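Local coordinates for protein DNA polymerase III, beta subunit (Eubacterium rectale, PDB 3T0P) that probably forms a ring-shaped sliding clamp around DNA as a head-to-tail homodimer, tethering DNA polymerases and other proteins to their template and making synthesis processive, at residues 87-92 against 97-102; 76-81 against 106-111; 323-328 against 346-351; 168-171 against 176-179; 221-226 against 232-237. All blocks are in the same frame, centred on the assembly; numbering follows the deposited sequence.

Contact 1: 87-92 against 97-102; sequences VTIETD and TVISCE
Val87 and Ile99 meet on the buried face of this two-stranded stretch, where CG1 of Val87 reaches CG2 of Ile99 at 3.7 Å and the two side chains slant past each other. The other Val87 branch, CG2, lies beside SG of Cys101 at 4.1 Å, so the valine's two methyls touch one side chain each, Ile99 and Cys101. Val87 CG1 stands anti to the backbone N (chi1 176°), which aims that branch at the isoleucine and leaves CG2 for the sulfur. Further along the same face the fit repeats one step on: Ile89 sets CG2 against CG2 of Thr97 at 3.9 Å, the two side chains running side by side. Thr91 then leans its methyl CG2 on OG1 of Thr97, 3.5 Å away; that hydroxyl is bonded to the carbonyl of Phe95, while Ile68 of strand 66-71 packs on both threonines. The other face, carrying Thr88, Glu90, Val98 and Ser100, is partly exposed. There Ser100 tucks OG against CB of Thr88 at 3.6 Å, and Glu90 carries its carboxylate away from Val98. Between the faces, Thr88 pairs with Ser100 and Glu90 with Val98 through two backbone bonds each, among them Val98 N to Glu90 O at 2.7 Å. Ile89 opposite Ile99 and Thr91 opposite Thr97 are non-hydrogen-bonded pairs, with the CA-H groups of Ile89, Ile99 and Thr97 turned to carbonyl oxygens. This is an antiparallel beta hairpin, strands 86-91 and 96-101, in the five-stranded antiparallel sheet of the sliding clamp's N-terminal domain.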
# COMPACT_ATOMS: atom_id res chain seq x y z
N VAL B 87 -28.34 3.10 11.30
CA VAL B 87 -27.62 4.13 12.03
C VAL B 87 -28.58 5.28 12.28
O VAL B 87 -29.20 5.78 11.34
CB VAL B 87 -26.37 4.58 11.24
CG1 VAL B 87 -25.66 5.73 11.95
CG2 VAL B 87 -25.41 3.41 11.01
N THR B 88 -28.68 5.71 13.54
CA THR B 88 -29.47 6.88 13.88
C THR B 88 -28.50 8.03 14.13
O THR B 88 -27.48 7.87 14.82
CB THR B 88 -30.40 6.59 15.07
OG1 THR B 88 -31.24 5.49 14.72
CG2 THR B 88 -31.28 7.79 15.44
N ILE B 89 -28.82 9.17 13.55
CA ILE B 89 -28.10 10.42 13.74
C ILE B 89 -29.10 11.41 14.33
O ILE B 89 -30.13 11.69 13.71
CB ILE B 89 -27.42 10.99 12.46
CG1 ILE B 89 -26.48 9.94 11.80
CG2 ILE B 89 -26.67 12.30 12.80
CD1 ILE B 89 -25.95 10.35 10.40
N GLU B 90 -28.78 11.92 15.52
CA GLU B 90 -29.59 12.88 16.24
C GLU B 90 -28.73 14.04 16.70
O GLU B 90 -27.65 13.84 17.26
CB GLU B 90 -30.28 12.20 17.42
CG GLU B 90 -31.41 13.03 18.00
CD GLU B 90 -32.54 12.28 18.69
OE1 GLU B 90 -32.41 11.06 18.92
OE2 GLU B 90 -33.56 12.93 19.00
N THR B 91 -29.21 15.26 16.48
CA THR B 91 -28.53 16.49 16.91
C THR B 91 -29.48 17.34 17.76
O THR B 91 -30.69 17.11 17.75
CB THR B 91 -28.05 17.32 15.70
OG1 THR B 91 -29.19 17.91 15.06
CG2 THR B 91 -27.25 16.51 14.68
N ASP B 92 -28.93 18.34 18.47
CA ASP B 92 -29.70 19.28 19.27
C ASP B 92 -29.25 20.70 18.88
O ASP B 92 -28.40 20.84 18.00
CB ASP B 92 -29.59 18.98 20.79
CG ASP B 92 -28.26 19.22 21.48
OD1 ASP B 92 -27.36 19.83 20.86
OD2 ASP B 92 -28.12 18.80 22.65
N THR B 97 -24.12 15.93 18.77
CA THR B 97 -24.59 14.90 17.87
C THR B 97 -24.38 13.52 18.48
O THR B 97 -23.28 13.18 18.95
CB THR B 97 -23.85 15.05 16.51
OG1 THR B 97 -24.06 16.37 16.02
CG2 THR B 97 -24.34 14.05 15.44
N VAL B 98 -25.44 12.71 18.43
CA VAL B 98 -25.43 11.31 18.84
C VAL B 98 -25.61 10.45 17.60
O VAL B 98 -26.55 10.64 16.83
CB VAL B 98 -26.49 10.96 19.91
CG1 VAL B 98 -26.16 9.61 20.55
CG2 VAL B 98 -26.60 12.05 20.97
N ILE B 99 -24.68 9.54 17.39
CA ILE B 99 -24.69 8.58 16.30
C ILE B 99 -24.82 7.24 16.98
O ILE B 99 -23.95 6.89 17.80
CB ILE B 99 -23.45 8.69 15.37
CG1 ILE B 99 -23.28 10.14 14.83
CG2 ILE B 99 -23.58 7.68 14.24
CD1 ILE B 99 -21.95 10.43 14.06
N SER B 100 -25.91 6.52 16.72
CA SER B 100 -26.15 5.26 17.41
C SER B 100 -26.50 4.14 16.43
O SER B 100 -27.03 4.38 15.36
CB SER B 100 -27.23 5.43 18.49
OG SER B 100 -28.51 5.53 17.93
N CYS B 101 -26.09 2.93 16.78
CA CYS B 101 -26.27 1.75 15.94
C CYS B 101 -26.17 0.54 16.83
O CYS B 101 -25.15 0.38 17.48
CB CYS B 101 -25.21 1.71 14.83
SG CYS B 101 -25.40 0.34 13.68
N GLU B 102 -27.20 -0.32 16.83
CA GLU B 102 -27.30 -1.53 17.66
C GLU B 102 -27.16 -1.10 19.11
O GLU B 102 -27.93 -0.23 19.53
CB GLU B 102 -26.27 -2.63 17.26
CG GLU B 102 -26.53 -3.23 15.88
CD GLU B 102 -25.72 -4.43 15.44
OE1 GLU B 102 -24.93 -4.98 16.25
OE2 GLU B 102 -25.85 -4.82 14.25

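Contact 2: 76-81 against 106-111; sequences SEIVRK and FNIIGK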
# COMPACT_ATOMS: atom_id res chain seq x y z
N SER B 76 -16.68 9.80 8.97
CA SER B 76 -16.43 8.65 8.11
C SER B 76 -15.88 7.46 8.91
O SER B 76 -16.32 6.33 8.68
CB SER B 76 -15.48 9.01 6.97
OG SER B 76 -14.30 9.61 7.47
N GLU B 77 -14.95 7.69 9.83
CA GLU B 77 -14.37 6.61 10.64
C GLU B 77 -15.45 6.00 11.53
O GLU B 77 -15.49 4.78 11.67
CB GLU B 77 -13.18 7.12 11.46
CG GLU B 77 -12.16 6.04 11.77
CD GLU B 77 -10.74 6.51 11.99
OE1 GLU B 77 -10.27 7.36 11.19
OE2 GLU B 77 -10.07 5.98 12.90
N ILE B 78 -16.39 6.82 12.05
CA ILE B 78 -17.50 6.31 12.87
C ILE B 78 -18.36 5.37 12.01
O ILE B 78 -18.53 4.23 12.38
CB ILE B 78 -18.34 7.43 13.53
CG1 ILE B 78 -17.54 8.14 14.63
CG2 ILE B 78 -19.68 6.89 14.09
CD1 ILE B 78 -18.23 9.35 15.29
N VAL B 79 -18.80 5.85 10.83
CA VAL B 79 -19.71 5.15 9.92
C VAL B 79 -19.08 3.85 9.45
O VAL B 79 -19.75 2.82 9.46
CB VAL B 79 -20.16 6.08 8.76
CG1 VAL B 79 -20.89 5.29 7.67
CG2 VAL B 79 -21.06 7.20 9.28
N ARG B 80 -17.79 3.89 9.10
CA ARG B 80 -17.00 2.76 8.62
C ARG B 80 -16.79 1.66 9.68
O ARG B 80 -16.59 0.50 9.31
CB ARG B 80 -15.62 3.26 8.14
CG ARG B 80 -14.95 2.36 7.12
CD ARG B 80 -13.74 3.04 6.50
NE ARG B 80 -14.10 4.23 5.73
CZ ARG B 80 -13.67 5.45 6.01
NH1 ARG B 80 -12.85 5.65 7.05
NH2 ARG B 80 -14.03 6.48 5.26
N LYS B 81 -16.78 2.03 10.97
CA LYS B 81 -16.58 1.09 12.08
C LYS B 81 -17.86 0.70 12.82
O LYS B 81 -17.81 -0.20 13.65
CB LYS B 81 -15.52 1.65 13.04
CG LYS B 81 -14.14 1.66 12.39
CD LYS B 81 -13.05 1.91 13.38
CE LYS B 81 -11.67 1.76 12.78
NZ LYS B 81 -10.66 2.36 13.68
N PHE B 106 -22.13 7.03 19.91
CA PHE B 106 -21.06 8.03 19.84
C PHE B 106 -21.61 9.40 20.12
O PHE B 106 -22.62 9.77 19.53
CB PHE B 106 -20.37 8.05 18.47
CG PHE B 106 -19.40 6.92 18.25
CD1 PHE B 106 -18.07 7.05 18.65
CD2 PHE B 106 -19.81 5.72 17.69
CE1 PHE B 106 -17.18 6.01 18.48
CE2 PHE B 106 -18.92 4.68 17.51
CZ PHE B 106 -17.60 4.83 17.88
N ASN B 107 -20.95 10.17 21.00
CA ASN B 107 -21.35 11.56 21.23
C ASN B 107 -20.23 12.43 20.70
O ASN B 107 -19.07 12.24 21.08
CB ASN B 107 -21.64 11.85 22.70
CG ASN B 107 -22.75 10.99 23.25
OD1 ASN B 107 -23.92 11.34 23.18
ND2 ASN B 107 -22.39 9.82 23.76
N ILE B 108 -20.55 13.27 19.69
CA ILE B 108 -19.60 14.19 19.09
C ILE B 108 -20.27 15.57 19.01
O ILE B 108 -21.44 15.70 19.37
CB ILE B 108 -19.02 13.72 17.71
CG1 ILE B 108 -20.14 13.50 16.65
CG2 ILE B 108 -18.09 12.50 17.88
CD1 ILE B 108 -19.64 13.23 15.26
N ILE B 109 -19.51 16.59 18.60
CA ILE B 109 -20.02 17.95 18.47
C ILE B 109 -19.92 18.35 16.99
O ILE B 109 -18.87 18.18 16.37
CB ILE B 109 -19.31 18.95 19.43
CG1 ILE B 109 -17.76 18.84 19.39
CG2 ILE B 109 -19.83 18.82 20.87
N GLY B 110 -21.03 18.81 16.45
CA GLY B 110 -21.10 19.27 15.07
C GLY B 110 -20.98 20.77 15.00
O GLY B 110 -20.68 21.44 16.00
N LYS B 111 -21.19 21.31 13.81
CA LYS B 111 -21.16 22.75 13.52
C LYS B 111 -22.42 23.11 12.80
O LYS B 111 -23.05 22.24 12.18
CB LYS B 111 -19.93 23.12 12.67
CG LYS B 111 -18.64 23.20 13.45
CD LYS B 111 -17.48 23.66 12.59
CE LYS B 111 -16.18 23.65 13.36
NZ LYS B 111 -15.23 24.67 12.86
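A helix of the N-terminal clamp domain packs here on the face of strand 104-109 that carries Phe106 and Ile108, with Ile78 of helix 72-81 set against both side chains. Ile78 lies across one face of the Phe106 ring: its CG1 sits 4.2 Å from the ring centroid and only 12° off the normal, a CH-pi contact. The branch CG2 comes down on the CD2 side of the ring at 3.8 Å, and the far methyl CD1 runs on past CG of Phe106 to CG2 of Ile108 at 4.1 Å. With Phe106 CG anti to its carbonyl carbon (chi1 -78°), the ring turns its face to the helix. No hydrogen bond joins the two segments; the contact is wholly apolar. An alanine in place of Phe106 is likely to open a gap over Ile78 and to deprive Met303 of the second subunit of a packing partner. Leu273 of that subunit also rests on Ile78, and Phe106 and Asn107 pair antiparallel with one of its strands, continuing the sheet across the boundary. Such a helix-on-sheet layer beside a sheet shared by two subunits is characteristic of the head-to-tail interface of the beta clamp ring.

Contact 3: 323-328 against 346-351; sequences KFFIDA and APCFIK. With EDO (1,2-ethanediol), chain V.
The Phe325 ring has SG of Cys348 at its edge, close to the ring plane: the sulfur is 5.4 Å from the ring centroid, 78° off the normal, and 4.0 Å from CZ, a sulfur-aromatic contact. CD1 of Ile350 approaches the same ring obliquely, 3.8 Å from CE1. Phe320 makes an edge-to-face pair with Phe325, so more than this one strand fixes the ring. The methyl CD1 of Ile350 is shared, since CB of Ala328, one helical turn on from Phe325, lies 4.1 Å from it. Ile350 CG1 is anti to its carbonyl carbon (chi1 -42°), and the extended chain beyond carries CD1 between the phenylalanine and the alanine. All four touching residues are buried, and no hydrogen bond crosses between the segments. Lys351 faces another way: its NZ makes a weak 3.3 Å hydrogen bond to O1 of a 1,2-ethanediol molecule, probably from the crystallisation liquor. A methionine replacing this lysine would probably leave the diol's O1 without that donor. The helical segment 323-328 runs nearly along strand 348-351, at 12°, over an apolar layer: the helix-on-sheet packing of a clamp-fold domain, here the C-terminal one.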
# COMPACT_ATOMS: atom_id res chain seq x y z
N LYS B 323 10.77 9.03 -17.97
CA LYS B 323 9.46 9.18 -17.30
C LYS B 323 8.31 9.50 -18.30
O LYS B 323 7.24 8.89 -18.22
CB LYS B 323 9.54 10.29 -16.24
CG LYS B 323 8.25 10.53 -15.46
CD LYS B 323 8.27 11.88 -14.73
CE LYS B 323 7.10 12.02 -13.79
NZ LYS B 323 5.79 12.04 -14.50
N PHE B 324 8.56 10.42 -19.24
CA PHE B 324 7.58 10.86 -20.24
C PHE B 324 7.13 9.70 -21.17
O PHE B 324 5.96 9.60 -21.51
CB PHE B 324 8.16 12.02 -21.06
CG PHE B 324 8.53 13.26 -20.25
CD1 PHE B 324 8.00 13.47 -18.98
CD2 PHE B 324 9.40 14.21 -20.77
CE1 PHE B 324 8.34 14.62 -18.24
CE2 PHE B 324 9.74 15.35 -20.03
CZ PHE B 324 9.19 15.55 -18.77
N PHE B 325 8.06 8.82 -21.53
CA PHE B 325 7.73 7.68 -22.37
C PHE B 325 6.98 6.62 -21.57
O PHE B 325 6.02 6.06 -22.08
CB PHE B 325 9.02 7.11 -22.97
CG PHE B 325 9.20 7.51 -24.41
CD1 PHE B 325 8.60 6.78 -25.43
CD2 PHE B 325 9.90 8.66 -24.74
CE1 PHE B 325 8.72 7.18 -26.76
CE2 PHE B 325 10.01 9.07 -26.07
CZ PHE B 325 9.45 8.31 -27.07
N ILE B 326 7.44 6.34 -20.34
CA ILE B 326 6.82 5.36 -19.45
C ILE B 326 5.36 5.80 -19.18
O ILE B 326 4.45 5.00 -19.41
CB ILE B 326 7.63 5.20 -18.15
CG1 ILE B 326 8.93 4.42 -18.40
CG2 ILE B 326 6.80 4.50 -17.07
CD1 ILE B 326 10.02 4.61 -17.35
N ASP B 327 5.14 7.06 -18.81
CA ASP B 327 3.77 7.57 -18.55
C ASP B 327 2.85 7.33 -19.74
O ASP B 327 1.76 6.82 -19.53
CB ASP B 327 3.77 9.07 -18.25
CG ASP B 327 4.37 9.51 -16.94
OD1 ASP B 327 4.72 8.61 -16.11
OD2 ASP B 327 4.52 10.74 -16.74
N ALA B 328 3.31 7.65 -20.98
CA ALA B 328 2.47 7.48 -22.16
C ALA B 328 2.31 6.02 -22.54
O ALA B 328 1.20 5.61 -22.86
CB ALA B 328 3.03 8.28 -23.34
N ALA B 346 13.54 18.26 -32.38
CA ALA B 346 12.11 18.38 -32.68
C ALA B 346 11.26 17.42 -31.83
O ALA B 346 11.76 16.38 -31.41
CB ALA B 346 11.86 18.11 -34.16
N PRO B 347 9.95 17.67 -31.65
CA PRO B 347 9.13 16.71 -30.87
C PRO B 347 9.04 15.31 -31.48
O PRO B 347 9.20 15.13 -32.68
CB PRO B 347 7.75 17.36 -30.88
CG PRO B 347 7.97 18.79 -31.17
CD PRO B 347 9.14 18.83 -32.09
N CYS B 348 8.81 14.31 -30.63
CA CYS B 348 8.54 12.95 -31.07
C CYS B 348 7.05 12.72 -30.87
O CYS B 348 6.49 13.14 -29.85
CB CYS B 348 9.39 11.93 -30.31
SG CYS B 348 8.91 10.20 -30.61
N PHE B 349 6.39 12.06 -31.83
CA PHE B 349 4.96 11.76 -31.69
C PHE B 349 4.70 10.28 -31.62
O PHE B 349 5.22 9.53 -32.45
CB PHE B 349 4.14 12.34 -32.85
CG PHE B 349 4.19 13.83 -33.05
CD1 PHE B 349 5.21 14.41 -33.80
CD2 PHE B 349 3.17 14.65 -32.59
CE1 PHE B 349 5.25 15.79 -34.01
CE2 PHE B 349 3.19 16.03 -32.83
CZ PHE B 349 4.24 16.59 -33.53
N ILE B 350 3.91 9.86 -30.64
CA ILE B 350 3.40 8.50 -30.54
C ILE B 350 1.97 8.60 -31.06
O ILE B 350 1.15 9.31 -30.46
CB ILE B 350 3.49 7.84 -29.15
CG1 ILE B 350 4.83 8.12 -28.44
CG2 ILE B 350 3.18 6.34 -29.27
CD1 ILE B 350 4.91 7.54 -26.94
N LYS B 351 1.72 8.00 -32.23
CA LYS B 351 0.40 8.02 -32.86
C LYS B 351 -0.07 6.62 -33.16
O LYS B 351 0.72 5.67 -33.18
CB LYS B 351 0.40 8.84 -34.15
CG LYS B 351 0.52 10.33 -33.95
CD LYS B 351 0.15 11.08 -35.23
CE LYS B 351 0.31 12.58 -35.11
NZ LYS B 351 -0.34 13.33 -36.22
C1 EDO V . 2.64 11.91 -38.31
O1 EDO V . 2.69 13.13 -37.55
C2 EDO V . 1.21 11.59 -38.74
O2 EDO V . 1.14 10.32 -39.41

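Contact 4: 168-171 against 176-179; sequences RVVS and RISI
Apolar contacts carry one face of this hairpin, where Val170 stands beside both Ile177 and Ile179. Its CG1 reaches CG2 of Ile177 at 4.0 Å and its CG2 reaches CG2 of Ile179 at 3.9 Å, each pair running side by side. The same Ile179 methyl also meets the aliphatic part of Arg168, 3.7 Å from CG; CG2 of Ile179 lies anti to the backbone N, which turns it to 168-171 and wedges it between arginine and valine. The backbone supplies the hydrogen bonds. Ser171 and Ser178 form a hydrogen-bonded pair, with Ser171 N to Ser178 O at 3.1 Å and Ser178 N to Ser171 O at 2.9 Å, while Val170 and Ile179 make a non-hydrogen-bonded one. Here CA of Ile179 points its hydrogen at O of Val169, 3.3 Å away. Polar side chains meet on the other face. OG of Ser171 packs on CB of Ser178 at 3.6 Å, and both serine hydroxyls are bonded to OG of Ser145, that of Ser171 also to the carbonyl of Thr142. The buried arginines are satisfied by acids outside the two strands: Arg168, on the Val170 face, by Glu161 and Asp246; Arg176 by Asp173 and by Asp327 of helix 322-329. This is an antiparallel beta hairpin inside the sheet that runs from the central into the C-terminal clamp domain, strand 176-184 bordering strand 357-361.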
# COMPACT_ATOMS: atom_id res chain seq x y z
N ARG B 168 -12.34 15.82 -27.65
CA ARG B 168 -10.87 15.82 -27.59
C ARG B 168 -10.47 16.26 -26.21
O ARG B 168 -11.01 17.27 -25.72
CB ARG B 168 -10.32 16.75 -28.70
CG ARG B 168 -8.84 17.01 -28.68
CD ARG B 168 -8.43 17.73 -29.94
NE ARG B 168 -8.29 19.17 -29.74
CZ ARG B 168 -7.43 19.94 -30.42
NH1 ARG B 168 -6.63 19.40 -31.33
NH2 ARG B 168 -7.36 21.24 -30.17
N VAL B 169 -9.60 15.47 -25.53
CA VAL B 169 -9.11 15.72 -24.18
C VAL B 169 -7.62 15.95 -24.27
O VAL B 169 -6.92 15.15 -24.89
CB VAL B 169 -9.51 14.60 -23.19
CG1 VAL B 169 -8.94 14.83 -21.80
CG2 VAL B 169 -11.04 14.47 -23.13
N VAL B 170 -7.15 17.10 -23.73
CA VAL B 170 -5.75 17.54 -23.86
C VAL B 170 -5.18 17.92 -22.50
O VAL B 170 -5.82 18.63 -21.74
CB VAL B 170 -5.61 18.74 -24.85
CG1 VAL B 170 -4.16 19.15 -25.06
CG2 VAL B 170 -6.26 18.45 -26.19
N SER B 171 -3.94 17.48 -22.23
CA SER B 171 -3.12 17.91 -21.10
C SER B 171 -1.70 18.20 -21.60
O SER B 171 -1.26 17.60 -22.59
CB SER B 171 -3.11 16.90 -19.97
OG SER B 171 -2.54 15.69 -20.41
N ARG B 176 5.61 17.96 -22.75
CA ARG B 176 4.85 16.94 -23.47
C ARG B 176 3.39 17.32 -23.60
O ARG B 176 2.91 18.18 -22.86
CB ARG B 176 4.95 15.60 -22.75
CG ARG B 176 4.37 15.64 -21.35
CD ARG B 176 5.09 14.66 -20.51
NE ARG B 176 4.86 14.86 -19.08
CZ ARG B 176 4.60 13.88 -18.24
NH1 ARG B 176 4.44 12.64 -18.68
NH2 ARG B 176 4.44 14.13 -16.95
N ILE B 177 2.68 16.65 -24.52
CA ILE B 177 1.27 16.86 -24.77
C ILE B 177 0.62 15.49 -24.93
O ILE B 177 1.13 14.63 -25.67
CB ILE B 177 1.00 17.79 -26.00
CG1 ILE B 177 1.81 19.12 -25.94
CG2 ILE B 177 -0.52 18.09 -26.17
CD1 ILE B 177 1.67 20.06 -27.20
N SER B 178 -0.48 15.27 -24.21
CA SER B 178 -1.29 14.06 -24.31
C SER B 178 -2.65 14.44 -24.85
O SER B 178 -3.31 15.31 -24.29
CB SER B 178 -1.44 13.39 -22.95
OG SER B 178 -0.16 13.08 -22.44
N ILE B 179 -3.03 13.85 -25.98
CA ILE B 179 -4.30 14.13 -26.65
C ILE B 179 -5.03 12.83 -26.92
O ILE B 179 -4.49 11.93 -27.58
CB ILE B 179 -4.14 14.94 -27.98
CG1 ILE B 179 -3.19 16.14 -27.81
CG2 ILE B 179 -5.51 15.38 -28.54
CD1 ILE B 179 -2.67 16.71 -29.12

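Contact 5: 221-226 against 232-237; sequences NNHIVF and TVVSRL. With EDO (1,2-ethanediol), chain X.
Leu237 and Ile224 begin the tight side of this antiparallel beta hairpin of the central clamp domain, strands 223-228 and 231-236. The leucine's CD2 meets CG2 of Ile224 at 3.8 Å, the side chains crossing at about a right angle, while its CD1 lies against the backbone of His223. Ser235 sets its CB beside the same isoleucine branch, and its hydroxyl is bonded to Arg236 O and to Thr199. Next along this face Phe226 brings CB to CB of Val233 at 4.1 Å, and Ile203 of helix 197-206 packs on both. Two backbone bonds join Ile224 to Ser235 and two join Phe226 to Val233, all nearly straight, among them Phe226 N to Val233 O at 2.9 Å. The opposite face holds His223, Val225, Val234 and Arg236. Val225 is enclosed, its CG1 3.8 Å from CG2 of Thr232 and its CG2 beside that of Val234, but on this face the packing thins at His223 and Arg236, whose side chains only graze. They slant past each other with His223 CE1 and Arg236 CG 4.1 Å apart, the ring and guanidinium planes turned 66° to one another. ND1 of the histidine is buried without a polar partner, and the arginine runs outward, with a weak, long pairing to Glu51. Thr232 sits partly exposed, its OG1 hydrogen-bonded to a 1,2-ethanediol. At the exposed Asn221 and Asn222 the CB atoms point away from 232-237, and the final backbone bond is poorly aligned: Leu237 N reaches Asn222 O at 3.0 Å from 44° out of the carbonyl plane.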
# COMPACT_ATOMS: atom_id res chain seq x y z
N ASN B 221 -20.90 27.55 -18.61
CA ASN B 221 -20.05 28.74 -18.64
C ASN B 221 -18.81 28.68 -17.74
O ASN B 221 -17.69 28.70 -18.23
CB ASN B 221 -20.87 30.00 -18.28
CG ASN B 221 -22.23 30.11 -18.96
OD1 ASN B 221 -22.34 30.10 -20.19
ND2 ASN B 221 -23.29 30.22 -18.16
N ASN B 222 -19.03 28.72 -16.44
CA ASN B 222 -18.00 28.78 -15.41
C ASN B 222 -17.92 27.48 -14.64
O ASN B 222 -17.08 27.36 -13.75
CB ASN B 222 -18.34 29.93 -14.44
CG ASN B 222 -19.02 31.12 -15.09
OD1 ASN B 222 -20.23 31.33 -14.93
ND2 ASN B 222 -18.27 31.88 -15.87
N HIS B 223 -18.83 26.53 -14.95
CA HIS B 223 -18.94 25.26 -14.25
C HIS B 223 -19.11 24.04 -15.15
O HIS B 223 -19.60 24.13 -16.28
CB HIS B 223 -20.14 25.31 -13.29
CG HIS B 223 -20.00 26.36 -12.23
ND1 HIS B 223 -19.34 26.10 -11.04
CD2 HIS B 223 -20.37 27.66 -12.24
CE1 HIS B 223 -19.37 27.23 -10.36
NE2 HIS B 223 -19.97 28.20 -11.04
N ILE B 224 -18.67 22.89 -14.63
CA ILE B 224 -18.86 21.58 -15.23
C ILE B 224 -19.56 20.74 -14.16
O ILE B 224 -19.20 20.82 -12.99
CB ILE B 224 -17.58 20.93 -15.80
CG1 ILE B 224 -17.93 19.61 -16.56
CG2 ILE B 224 -16.48 20.73 -14.72
CD1 ILE B 224 -16.82 19.14 -17.58
N VAL B 225 -20.58 19.98 -14.56
CA VAL B 225 -21.38 19.11 -13.69
C VAL B 225 -21.32 17.69 -14.26
O VAL B 225 -21.51 17.50 -15.46
CB VAL B 225 -22.84 19.63 -13.54
CG1 VAL B 225 -23.69 18.70 -12.67
CG2 VAL B 225 -22.87 21.07 -13.01
N PHE B 226 -21.03 16.72 -13.41
CA PHE B 226 -21.01 15.29 -13.70
C PHE B 226 -22.08 14.63 -12.86
O PHE B 226 -22.06 14.80 -11.65
CB PHE B 226 -19.65 14.66 -13.36
CG PHE B 226 -18.46 15.24 -14.07
CD1 PHE B 226 -17.79 16.35 -13.54
CD2 PHE B 226 -17.96 14.65 -15.22
CE1 PHE B 226 -16.68 16.88 -14.19
CE2 PHE B 226 -16.85 15.18 -15.86
CZ PHE B 226 -16.22 16.29 -15.34
N THR B 232 -23.67 13.89 -7.70
CA THR B 232 -23.48 15.09 -8.51
C THR B 232 -22.14 15.68 -8.11
O THR B 232 -21.87 15.90 -6.93
CB THR B 232 -24.64 16.08 -8.34
OG1 THR B 232 -25.85 15.41 -8.64
CG2 THR B 232 -24.52 17.28 -9.26
N VAL B 233 -21.29 15.88 -9.09
CA VAL B 233 -20.00 16.50 -8.93
C VAL B 233 -20.09 17.81 -9.66
O VAL B 233 -20.52 17.83 -10.82
CB VAL B 233 -18.85 15.61 -9.44
CG1 VAL B 233 -17.54 16.37 -9.43
CG2 VAL B 233 -18.73 14.34 -8.61
N VAL B 234 -19.76 18.91 -8.96
CA VAL B 234 -19.75 20.25 -9.53
C VAL B 234 -18.35 20.87 -9.39
O VAL B 234 -17.77 20.85 -8.31
CB VAL B 234 -20.84 21.15 -8.91
CG1 VAL B 234 -20.84 22.53 -9.58
CG2 VAL B 234 -22.21 20.49 -9.03
N SER B 235 -17.81 21.40 -10.48
CA SER B 235 -16.48 21.98 -10.44
C SER B 235 -16.43 23.28 -11.18
O SER B 235 -17.06 23.43 -12.23
CB SER B 235 -15.46 21.02 -11.03
OG SER B 235 -14.15 21.57 -11.14
N ARG B 236 -15.64 24.24 -10.64
CA ARG B 236 -15.34 25.50 -11.32
C ARG B 236 -14.46 25.17 -12.52
O ARG B 236 -13.83 24.13 -12.52
CB ARG B 236 -14.61 26.45 -10.39
CG ARG B 236 -15.46 27.08 -9.28
CD ARG B 236 -14.81 28.35 -8.71
NE ARG B 236 -13.34 28.24 -8.58
CZ ARG B 236 -12.66 28.33 -7.44
NH1 ARG B 236 -13.29 28.57 -6.30
NH2 ARG B 236 -11.34 28.20 -7.44
N LEU B 237 -14.45 26.01 -13.54
CA LEU B 237 -13.60 25.81 -14.71
C LEU B 237 -12.44 26.81 -14.67
O LEU B 237 -12.56 27.84 -14.01
CB LEU B 237 -14.43 26.00 -16.00
CG LEU B 237 -15.51 24.96 -16.27
CD1 LEU B 237 -16.41 25.42 -17.38
CD2 LEU B 237 -14.89 23.58 -16.59
C1 EDO X . -28.89 13.87 -7.07
O1 EDO X . -27.76 13.14 -7.57
C2 EDO X . -28.44 15.11 -6.29
O2 EDO X . -27.29 14.80 -5.48

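Overall arrangement
From the N terminus, 76-81 opens contact 2, which closes at 106-111; inside that loop lies contact 1, the hairpin 87-92/97-102. The two share a sheet, strands 96-101 and 104-109 being neighbours, and their centres are 9 Å apart. The chain then enters the central domain, where contact 4 and contact 5 each close a short hairpin loop in turn, their nearest atoms about 9 Å apart. Contact 3 comes last, in series, closing a loop in the C-terminal domain. None of the loops cross. Contacts 3 and 4 reach one sheet and touch through the Arg176-Asp327 salt bridge, tying central to C-terminal domain, whereas contact 5 lies in a sheet spanning N-terminal and central domains.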